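2-methyl-3-hydroxypyridine-5-carboxylic acid oxygenase (Mesorhizobium loti, PDB 3ALJ) probably catalyses the FAD-dependent, ring-opening oxygenation of 2-methyl-3-hydroxypyridine-5-carboxylic acid, a step in the bacterial breakdown of vitamin B6 compounds. Local coordinates at residues 178-183 and 236-241; 182-187 and 260-265; 207-212 and 227-232. One frame throughout, in Å; residues are numbered along the deposited sequence. Where two conformers were deposited one is given.

Overall arrangement
The three contacts lie on or beside the neighbouring strands 170-185 and 221-228, in the mixed sheet that lines the flavin end of the FAD site. Interactions 1 and 2 share L182 and I183; their centres are about 9 Å apart, and V238 CB lies 3.3 Å from A265 O. Interaction 3 joins the hairpin strands 211-216 and 221-228, its centre about 11 Å from that of interaction 1, and meets it where L179 CB is 3.6 Å from M227 CG. Interactions 2 and 3, about 19 Å apart between centres, do not touch. Interaction 1 alone reaches FAD, through L179 and R181. The side chain of M227 is about 7 Å from FAD, and the side chain of I183 is about 11 Å from FAD.

Interaction 1: residues 178-183 and 236-241; sequences GLIRLI and SSVPID. With FAD (flavin-adenine dinucleotide), chain B.
I180 directs CG1 beside its backbone N (chi1 -59°) and then runs nearly straight (chi2 161°), which carries CD1 out to the loop 236-241. V238 brings CG1 to meet it, beside its own backbone N (chi1 -72°), and the two side chains overlap flank to flank, I180 CG1 lying 3.8 Å from V238 CG1. CD1 of I180 also comes to 3.5 Å of the carbonyl O of S237. I240 adds its CG2, 4.2 Å from CD1 of I180 and equally near CD1 of L182. Branched aliphatic residues suit this side of the strand because they offer methyls that can pack on V238 and I240 and lie against the loop's backbone carbonyls.

The other side of the strand belongs to the flavin. L179 CD2 lies beside the C7M methyl of FAD, while the guanidinium of R181 lies with one face over that methyl and brings NH1 within 3.3 Å of ring carbon C7. A salt bridge to D268 holds NH2 of R181. Between these two segments the contact is thus van der Waals, the loop's serines bonding back to D232 and P233, whereas beside the cofactor D268 probably offsets the gathered positive charge of R181 and nearby R106.

Interaction 2: residues 182-187 and 260-265; sequences LIVPRM and AKLKTA
The backbone O of I183 is the polar atom that this contact covers, and what covers it is a methyl: CD1 of L262 rests 3.6 Å from it, a van der Waals approach and not a hydrogen bond. Polar pairing is left to the neighbouring strand, where the backbones of L182 and V184 bond to L224 and L222 of strand 221-228.

The same methyl does most of the work of the loop 260-265. L262 sets its CG beside the backbone N (chi1 -62°) and continues extended (chi2 171°), so that CD1 reaches between two residues of the strand. It lies 3.9 Å from CB of L182 and 4.0 Å from CG1 of V184. The two leucines run alongside one another, pointing opposite ways, while V184 meets L262 at a slant. Leucine suits this place because one branched end can serve both partners and the carbonyl as well.

L182 answers with its own branch: CD2 lies 3.7 Å from CB of A265 and 4.0 Å from CD1 of L262. A type I turn from L262 to A265 sets these two partners of L182 at its ends, and puts the polar K263 and T264 at its exposed middle. A265 offers just its CB methyl to L182 CD2, and V238 packs on it too. A259 of helix 253-260 touches both L182 and V184, extending the apolar surface.

The contact is therefore held by hydrocarbon packing and burial, so the fit probably depends on the shapes of L182, V184, L262 and A265 rather than on directed bonds.

Interaction 3: residues 207-212 and 227-232; sequences PRVQRI and MAPAAD
R211 and M227 form an antiparallel hydrogen-bonded pair. M227 N gives a nearly straight bond of 2.8 Å to R211 O (176° at the hydrogen), and R211 N returns a more bent one of 3.0 Å to M227 O.

Both side chains leave the same face of the sheet. R211, with CG anti to the backbone N (chi1 169°), stretches out fully, while M227 bends at its sulfur and lays CE over the centre of the guanidinium, 3.6 Å above its plane. SD comes to 3.4 Å of NH2, soft thioether against flat cation. NH1 of R211 is salt-bridged to D201. With an alanine in place of R211, that carboxylate would probably lose this partner and the end of M227 would be free to turn.

Farther along, the strands part: a water donates to V209 O and to D232 OD2, each at 2.7 Å, and D232 OD1 bonds to G235 N. In the conformer given, R208 NE and NH2 both point at OE1 of Q210, whose NE2 bonds to V244 O.

Helix 242-248 packs against R208 and Q210, strand 199-203 flanks R211 through D201, and M227 touches L179 of strand 170-185 and Y270 of strand 267-275.

Interaction 1: residues 178-183 and 236-241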
loop_
_atom_site.group_PDB
_atom_site.type_symbol
_atom_site.label_atom_id
_atom_site.label_comp_id
_atom_site.label_asym_id
_atom_site.label_seq_id
_atom_site.Cartn_x
_atom_site.Cartn_y
_atom_site.Cartn_z
ATOM N N GLY A 178 1.606 -8.577 -14.370
ATOM C CA GLY A 178 2.088 -8.290 -12.997
ATOM C C GLY A 178 3.602 -8.040 -13.020
ATOM O O GLY A 178 4.147 -7.493 -13.996
ATOM N N LEU A 179 4.246 -8.316 -11.907
ATOM C CA LEU A 179 5.637 -7.953 -11.800
ATOM C C LEU A 179 6.214 -8.681 -10.658
ATOM O O LEU A 179 5.530 -9.420 -9.883
ATOM C CB LEU A 179 5.679 -6.451 -11.449
ATOM C CG LEU A 179 5.317 -5.995 -10.012
ATOM C CD1 LEU A 179 5.834 -4.529 -9.894
ATOM C CD2 LEU A 179 3.922 -6.223 -9.582
ATOM N N ILE A 180 7.502 -8.547 -10.588
ATOM C CA ILE A 180 8.334 -9.317 -9.624
ATOM C C ILE A 180 8.964 -8.293 -8.723
ATOM O O ILE A 180 9.817 -7.489 -9.173
ATOM C CB ILE A 180 9.409 -10.136 -10.374
ATOM C CG1 ILE A 180 8.729 -11.083 -11.339
ATOM C CG2 ILE A 180 10.222 -10.892 -9.283
ATOM C CD1 ILE A 180 9.748 -11.589 -12.477
ATOM N N ARG A 181 8.612 -8.255 -7.405
ATOM C CA ARG A 181 9.154 -7.269 -6.462
ATOM C C ARG A 181 10.092 -7.987 -5.483
ATOM O O ARG A 181 9.739 -9.026 -4.923
ATOM C CB ARG A 181 7.969 -6.655 -5.713
ATOM C CG ARG A 181 7.046 -5.746 -6.522
ATOM C CD ARG A 181 5.903 -5.290 -5.698
ATOM N NE ARG A 181 4.959 -6.394 -5.542
ATOM C CZ ARG A 181 3.916 -6.334 -4.735
ATOM N NH1 ARG A 181 3.614 -5.234 -4.078
ATOM N NH2 ARG A 181 3.119 -7.409 -4.670
ATOM N N LEU A 182 11.282 -7.415 -5.328
ATOM C CA LEU A 182 12.302 -8.084 -4.526
ATOM C C LEU A 182 13.117 -7.034 -3.771
ATOM O O LEU A 182 13.218 -5.858 -4.147
ATOM C CB LEU A 182 13.335 -8.808 -5.426
ATOM C CG LEU A 182 12.761 -9.652 -6.527
ATOM C CD1 LEU A 182 13.715 -10.168 -7.566
ATOM C CD2 LEU A 182 12.178 -10.888 -5.902
ATOM N N ILE A 183 13.699 -7.495 -2.628
ATOM C CA ILE A 183 14.741 -6.796 -1.902
ATOM C C ILE A 183 16.040 -7.476 -2.129
ATOM O O ILE A 183 16.165 -8.723 -1.882
ATOM C CB ILE A 183 14.414 -6.659 -0.397
ATOM C CG1 ILE A 183 13.023 -6.060 -0.082
ATOM C CG2 ILE A 183 15.523 -5.906 0.322
ATOM C CD1 ILE A 183 12.805 -4.597 -0.696
ATOM N N SER A 236 8.779 -12.753 -17.404
ATOM C CA SER A 236 7.804 -13.005 -16.296
ATOM C C SER A 236 8.258 -14.185 -15.448
ATOM O O SER A 236 7.566 -14.537 -14.451
ATOM C CB SER A 236 6.405 -13.155 -16.869
ATOM O OG SER A 236 6.320 -14.397 -17.625
ATOM N N SER A 237 9.359 -14.842 -15.825
ATOM C CA SER A 237 9.781 -16.046 -15.056
ATOM C C SER A 237 10.246 -15.735 -13.695
ATOM O O SER A 237 10.939 -14.730 -13.468
ATOM C CB SER A 237 10.985 -16.750 -15.757
ATOM O OG SER A 237 10.492 -17.298 -16.935
ATOM N N VAL A 238 9.948 -16.671 -12.742
ATOM C CA VAL A 238 10.542 -16.665 -11.423
ATOM C C VAL A 238 11.085 -18.077 -11.123
ATOM O O VAL A 238 10.438 -19.033 -11.518
ATOM C CB VAL A 238 9.539 -16.281 -10.275
ATOM C CG1 VAL A 238 9.230 -14.738 -10.377
ATOM C CG2 VAL A 238 8.229 -17.191 -10.341
ATOM N N PRO A 239 12.246 -18.176 -10.464
ATOM C CA PRO A 239 13.194 -17.140 -10.100
ATOM C C PRO A 239 13.621 -16.434 -11.406
ATOM O O PRO A 239 13.393 -16.941 -12.485
ATOM C CB PRO A 239 14.348 -17.910 -9.433
ATOM C CG PRO A 239 13.871 -19.327 -9.253
ATOM C CD PRO A 239 12.726 -19.576 -10.181
ATOM N N ILE A 240 14.177 -15.218 -11.272
ATOM C CA ILE A 240 14.281 -14.363 -12.490
ATOM C C ILE A 240 15.222 -14.993 -13.549
ATOM O O ILE A 240 16.192 -15.658 -13.156
ATOM C CB ILE A 240 14.701 -12.882 -12.171
ATOM C CG1 ILE A 240 16.108 -12.777 -11.553
ATOM C CG2 ILE A 240 13.667 -12.218 -11.244
ATOM C CD1 ILE A 240 16.802 -11.427 -11.824
ATOM N N ASP A 241 14.926 -14.757 -14.814
ATOM C CA ASP A 241 15.807 -15.163 -15.932
ATOM C C ASP A 241 16.892 -14.080 -15.981
ATOM O O ASP A 241 16.633 -12.967 -16.438
ATOM C CB ASP A 241 14.947 -15.177 -17.162
ATOM C CG ASP A 241 15.673 -15.671 -18.412
ATOM O OD1 ASP A 241 16.780 -15.170 -18.628
ATOM O OD2 ASP A 241 15.055 -16.421 -19.198
HETATM P PA FAD B . -3.596 -6.193 2.937
HETATM O O1A FAD B . -2.270 -5.502 3.002
HETATM O O2A FAD B . -3.848 -7.135 1.910
HETATM O O5B FAD B . -3.796 -6.874 4.359
HETATM C C5B FAD B . -4.986 -7.679 4.649
HETATM C C4B FAD B . -4.512 -8.530 5.809
HETATM O O4B FAD B . -5.740 -9.262 6.148
HETATM C C3B FAD B . -3.518 -9.578 5.471
HETATM O O3B FAD B . -2.478 -9.651 6.468
HETATM C C2B FAD B . -4.383 -10.883 5.334
HETATM O O2B FAD B . -3.661 -12.083 5.658
HETATM C C1B FAD B . -5.436 -10.699 6.377
HETATM N N9A FAD B . -6.692 -11.301 6.061
HETATM C C8A FAD B . -7.262 -11.564 4.835
HETATM N N7A FAD B . -8.498 -12.069 4.966
HETATM C C5A FAD B . -8.733 -12.147 6.330
HETATM C C6A FAD B . -9.859 -12.499 7.069
HETATM N N6A FAD B . -10.995 -12.954 6.442
HETATM N N1A FAD B . -9.752 -12.416 8.397
HETATM C C2A FAD B . -8.636 -12.022 9.021
HETATM N N3A FAD B . -7.510 -11.623 8.361
HETATM C C4A FAD B . -7.609 -11.672 7.003
HETATM N N1 FAD B . 0.585 1.037 -1.953
HETATM C C2 FAD B . 1.269 2.099 -1.568
HETATM O O2 FAD B . 0.831 2.935 -0.761
HETATM N N3 FAD B . 2.542 2.331 -2.089
HETATM C C4 FAD B . 3.140 1.441 -2.984
HETATM O O4 FAD B . 4.372 1.620 -3.309
HETATM C C4X FAD B . 2.389 0.349 -3.381
HETATM N N5 FAD B . 2.908 -0.537 -4.387
HETATM C C5X FAD B . 2.121 -1.585 -4.827
HETATM C C6 FAD B . 2.552 -2.407 -5.884
HETATM C C7 FAD B . 1.804 -3.487 -6.278
HETATM C C7M FAD B . 2.322 -4.385 -7.439
HETATM C C8 FAD B . 0.582 -3.743 -5.694
HETATM C C8M FAD B . -0.308 -4.927 -6.137
HETATM C C9 FAD B . 0.135 -2.929 -4.645
HETATM C C9A FAD B . 0.888 -1.804 -4.227
HETATM N N10 FAD B . 0.425 -0.910 -3.163
HETATM C C10 FAD B . 1.157 0.158 -2.805
HETATM C "C1'" FAD B . -0.958 -1.166 -2.536
HETATM C "C2'" FAD B . -0.774 -1.869 -1.198
HETATM O "O2'" FAD B . -0.028 -3.087 -1.401
HETATM C "C3'" FAD B . -2.152 -2.295 -0.656
HETATM O "O3'" FAD B . -3.117 -1.252 -1.059
HETATM C "C4'" FAD B . -2.231 -2.373 0.812
HETATM O "O4'" FAD B . -1.318 -3.428 1.227
HETATM C "C5'" FAD B . -3.591 -2.775 1.279
HETATM O "O5'" FAD B . -3.579 -2.856 2.701
HETATM P P FAD B . -4.807 -3.580 3.385
HETATM O O1P FAD B . -4.500 -3.575 4.822
HETATM O O2P FAD B . -6.119 -3.036 2.913
HETATM O O3P FAD B . -4.765 -5.088 2.801
#

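Interaction 2: residues 182-187 and 260-265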
loop_
_atom_site.group_PDB
_atom_site.type_symbol
_atom_site.label_atom_id
_atom_site.label_comp_id
_atom_site.label_asym_id
_atom_site.label_seq_id
_atom_site.Cartn_x
_atom_site.Cartn_y
_atom_site.Cartn_z
ATOM N N LEU A 182 11.282 -7.415 -5.328
ATOM C CA LEU A 182 12.302 -8.084 -4.526
ATOM C C LEU A 182 13.117 -7.034 -3.771
ATOM O O LEU A 182 13.218 -5.858 -4.147
ATOM C CB LEU A 182 13.335 -8.808 -5.426
ATOM C CG LEU A 182 12.761 -9.652 -6.527
ATOM C CD1 LEU A 182 13.715 -10.168 -7.566
ATOM C CD2 LEU A 182 12.178 -10.888 -5.902
ATOM N N ILE A 183 13.699 -7.495 -2.628
ATOM C CA ILE A 183 14.741 -6.796 -1.902
ATOM C C ILE A 183 16.040 -7.476 -2.129
ATOM O O ILE A 183 16.165 -8.723 -1.882
ATOM C CB ILE A 183 14.414 -6.659 -0.397
ATOM C CG1 ILE A 183 13.023 -6.060 -0.082
ATOM C CG2 ILE A 183 15.523 -5.906 0.322
ATOM C CD1 ILE A 183 12.805 -4.597 -0.696
ATOM N N VAL A 184 17.025 -6.693 -2.559
ATOM C CA VAL A 184 18.428 -7.150 -2.724
ATOM C C VAL A 184 19.350 -6.148 -2.044
ATOM O O VAL A 184 18.994 -5.031 -1.670
ATOM C CB VAL A 184 18.833 -7.322 -4.212
ATOM C CG1 VAL A 184 17.911 -8.390 -4.827
ATOM C CG2 VAL A 184 18.658 -5.982 -4.971
ATOM N N PRO A 185 20.609 -6.516 -1.800
ATOM C CA PRO A 185 21.592 -5.551 -1.343
ATOM C C PRO A 185 21.793 -4.394 -2.327
ATOM O O PRO A 185 21.588 -4.590 -3.551
ATOM C CB PRO A 185 22.905 -6.417 -1.215
ATOM C CG PRO A 185 22.447 -7.778 -1.187
ATOM C CD PRO A 185 21.189 -7.855 -2.036
ATOM N N ARG A 186 22.116 -3.223 -1.772
ATOM C CA ARG A 186 22.385 -2.059 -2.614
ATOM C C ARG A 186 23.513 -2.231 -3.644
ATOM O O ARG A 186 23.407 -1.670 -4.724
ATOM C CB ARG A 186 22.707 -0.873 -1.752
ATOM C CG ARG A 186 21.493 -0.374 -0.888
ATOM C CD ARG A 186 20.460 0.454 -1.694
ATOM N NE ARG A 186 21.006 1.576 -2.442
ATOM C CZ ARG A 186 21.190 2.793 -1.965
ATOM N NH1 ARG A 186 20.889 3.184 -0.709
ATOM N NH2 ARG A 186 21.649 3.701 -2.808
ATOM N N MET A 187 24.569 -2.988 -3.280
ATOM C CA MET A 187 25.752 -3.156 -4.138
ATOM C C MET A 187 26.261 -1.801 -4.631
ATOM O O MET A 187 26.649 -1.692 -5.799
ATOM C CB MET A 187 25.441 -4.074 -5.337
ATOM C CG MET A 187 24.690 -5.417 -4.990
ATOM S SD MET A 187 25.640 -6.352 -3.780
ATOM C CE MET A 187 27.018 -6.979 -4.864
ATOM N N ALA A 260 18.629 -12.876 -8.743
ATOM C CA ALA A 260 18.451 -14.177 -9.348
ATOM C C ALA A 260 18.646 -15.339 -8.338
ATOM O O ALA A 260 18.134 -16.430 -8.665
ATOM C CB ALA A 260 19.413 -14.317 -10.571
ATOM N N LYS A 261 19.261 -15.061 -7.199
ATOM C CA LYS A 261 19.389 -16.095 -6.103
ATOM C C LYS A 261 18.096 -16.333 -5.333
ATOM O O LYS A 261 18.031 -17.287 -4.529
ATOM C CB LYS A 261 20.440 -15.652 -5.124
ATOM C CG LYS A 261 21.786 -15.504 -5.811
ATOM C CD LYS A 261 22.730 -14.948 -4.825
ATOM C CE LYS A 261 24.165 -14.941 -5.452
ATOM N NZ LYS A 261 25.059 -14.170 -4.605
ATOM N N LEU A 262 17.090 -15.467 -5.487
ATOM C CA LEU A 262 15.894 -15.512 -4.664
ATOM C C LEU A 262 14.862 -16.466 -5.240
ATOM O O LEU A 262 14.128 -16.195 -6.213
ATOM C CB LEU A 262 15.305 -14.056 -4.528
ATOM C CG LEU A 262 16.197 -12.999 -3.846
ATOM C CD1 LEU A 262 15.628 -11.550 -3.965
ATOM C CD2 LEU A 262 16.301 -13.349 -2.348
ATOM N N LYS A 263 14.694 -17.588 -4.526
ATOM C CA LYS A 263 13.820 -18.650 -4.992
ATOM C C LYS A 263 12.384 -18.393 -4.502
ATOM O O LYS A 263 11.499 -19.072 -4.912
ATOM C CB LYS A 263 14.300 -19.986 -4.399
ATOM C CG LYS A 263 14.722 -19.840 -2.959
ATOM C CD LYS A 263 15.950 -18.956 -2.903
ATOM C CE LYS A 263 16.223 -18.264 -1.613
ATOM N NZ LYS A 263 15.358 -17.145 -1.260
ATOM N N THR A 264 12.206 -17.416 -3.621
ATOM C CA THR A 264 10.898 -17.009 -3.079
ATOM C C THR A 264 10.186 -15.964 -4.003
ATOM O O THR A 264 9.035 -15.613 -3.728
ATOM C CB THR A 264 11.130 -16.266 -1.712
ATOM O OG1 THR A 264 12.239 -15.314 -1.857
ATOM C CG2 THR A 264 11.499 -17.258 -0.606
ATOM N N ALA A 265 10.894 -15.453 -5.044
ATOM C CA ALA A 265 10.308 -14.502 -5.991
ATOM C C ALA A 265 8.997 -14.938 -6.601
ATOM O O ALA A 265 8.833 -16.068 -7.028
ATOM C CB ALA A 265 11.356 -14.256 -7.154
#

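Interaction 3: residues 207-212 and 227-232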
loop_
_atom_site.group_PDB
_atom_site.type_symbol
_atom_site.label_atom_id
_atom_site.label_comp_id
_atom_site.label_asym_id
_atom_site.label_seq_id
_atom_site.Cartn_x
_atom_site.Cartn_y
_atom_site.Cartn_z
ATOM N N PRO A 207 14.194 -3.230 -27.239
ATOM C CA PRO A 207 13.768 -4.234 -28.220
ATOM C C PRO A 207 12.727 -5.191 -27.628
ATOM O O PRO A 207 12.130 -5.943 -28.406
ATOM C CB PRO A 207 15.086 -4.987 -28.532
ATOM C CG PRO A 207 15.877 -4.928 -27.208
ATOM C CD PRO A 207 15.546 -3.486 -26.685
ATOM N N ARG A 208 12.461 -5.083 -26.289
ATOM C CA ARG A 208 11.260 -5.725 -25.765
ATOM C C ARG A 208 10.733 -4.892 -24.628
ATOM O O ARG A 208 11.334 -3.908 -24.218
ATOM C CB ARG A 208 11.555 -7.111 -25.160
ATOM C CG ARG A 208 12.381 -8.010 -26.091
ATOM C CD ARG A 208 12.917 -9.228 -25.393
ATOM N NE ARG A 208 13.823 -8.893 -24.302
ATOM C CZ ARG A 208 15.134 -8.978 -24.355
ATOM N NH1 ARG A 208 15.645 -9.323 -25.551
ATOM N NH2 ARG A 208 15.904 -8.719 -23.288
ATOM N N VAL A 209 9.512 -5.254 -24.170
ATOM C CA VAL A 209 8.786 -4.456 -23.165
ATOM C C VAL A 209 9.316 -4.983 -21.847
ATOM O O VAL A 209 8.902 -6.091 -21.359
ATOM C CB VAL A 209 7.272 -4.642 -23.337
ATOM C CG1 VAL A 209 6.564 -3.874 -22.337
ATOM C CG2 VAL A 209 6.875 -4.115 -24.789
ATOM N N GLN A 210 10.144 -4.190 -21.182
ATOM C CA GLN A 210 10.712 -4.554 -19.894
ATOM C C GLN A 210 10.959 -3.253 -19.158
ATOM O O GLN A 210 11.562 -2.325 -19.733
ATOM C CB GLN A 210 12.053 -5.364 -19.897
ATOM C CG GLN A 210 11.821 -6.813 -20.390
ATOM C CD GLN A 210 13.141 -7.587 -20.431
ATOM O OE1 GLN A 210 13.351 -8.226 -21.444
ATOM N NE2 GLN A 210 13.936 -7.653 -19.428
ATOM N N ARG A 211 10.643 -3.237 -17.879
ATOM C CA ARG A 211 10.840 -2.051 -17.030
ATOM C C ARG A 211 11.378 -2.510 -15.724
ATOM O O ARG A 211 10.912 -3.540 -15.165
ATOM C CB ARG A 211 9.445 -1.407 -16.898
ATOM C CG ARG A 211 9.348 -0.271 -15.821
ATOM C CD ARG A 211 7.862 0.042 -15.677
ATOM N NE ARG A 211 7.631 1.118 -14.699
ATOM C CZ ARG A 211 6.434 1.415 -14.194
ATOM N NH1 ARG A 211 6.292 2.447 -13.324
ATOM N NH2 ARG A 211 5.331 0.679 -14.531
ATOM N N ILE A 212 12.252 -1.721 -15.122
ATOM C CA ILE A 212 12.625 -1.917 -13.688
ATOM C C ILE A 212 12.354 -0.577 -12.976
ATOM O O ILE A 212 12.879 0.479 -13.378
ATOM C CB ILE A 212 14.113 -2.266 -13.483
ATOM C CG1 ILE A 212 14.294 -3.667 -14.086
ATOM C CG2 ILE A 212 14.530 -2.212 -12.001
ATOM C CD1 ILE A 212 15.762 -4.328 -13.832
ATOM N N MET A 227 9.177 -5.565 -14.254
ATOM C CA MET A 227 7.895 -5.660 -14.901
ATOM C C MET A 227 8.014 -6.042 -16.342
ATOM O O MET A 227 8.680 -5.333 -17.172
ATOM C CB MET A 227 7.293 -4.301 -14.786
ATOM C CG MET A 227 7.224 -3.839 -13.380
ATOM S SD MET A 227 6.481 -2.196 -13.231
ATOM C CE MET A 227 7.509 -1.386 -11.944
ATOM N N ALA A 228 7.380 -7.149 -16.763
ATOM C CA ALA A 228 7.272 -7.587 -18.154
ATOM C C ALA A 228 5.918 -8.255 -18.263
ATOM O O ALA A 228 5.379 -8.761 -17.244
ATOM C CB ALA A 228 8.349 -8.620 -18.421
ATOM N N PRO A 229 5.368 -8.265 -19.480
ATOM C CA PRO A 229 4.026 -8.818 -19.669
ATOM C C PRO A 229 4.050 -10.365 -19.421
ATOM O O PRO A 229 5.068 -11.044 -19.597
ATOM C CB PRO A 229 3.791 -8.629 -21.165
ATOM C CG PRO A 229 4.802 -7.633 -21.628
ATOM C CD PRO A 229 5.921 -7.701 -20.727
ATOM N N ALA A 230 2.906 -10.870 -18.981
ATOM C CA ALA A 230 2.813 -12.316 -18.686
ATOM C C ALA A 230 3.006 -13.117 -19.964
ATOM O O ALA A 230 3.511 -14.270 -19.855
ATOM C CB ALA A 230 1.425 -12.647 -18.118
ATOM N N ALA A 231 2.679 -12.546 -21.111
ATOM C CA ALA A 231 2.950 -13.198 -22.411
ATOM C C ALA A 231 4.446 -13.369 -22.739
ATOM O O ALA A 231 4.803 -14.045 -23.735
ATOM C CB ALA A 231 2.195 -12.423 -23.532
ATOM N N ASP A 232 5.372 -12.783 -21.962
ATOM C CA ASP A 232 6.781 -12.883 -22.165
ATOM C C ASP A 232 7.268 -13.958 -21.231
ATOM O O ASP A 232 7.388 -13.727 -20.015
ATOM C CB ASP A 232 7.453 -11.523 -21.909
ATOM C CG ASP A 232 8.981 -11.646 -21.815
ATOM O OD1 ASP A 232 9.617 -12.720 -22.026
ATOM O OD2 ASP A 232 9.640 -10.586 -21.593
HETATM O O HOH W 1 8.689 -8.337 -22.811
#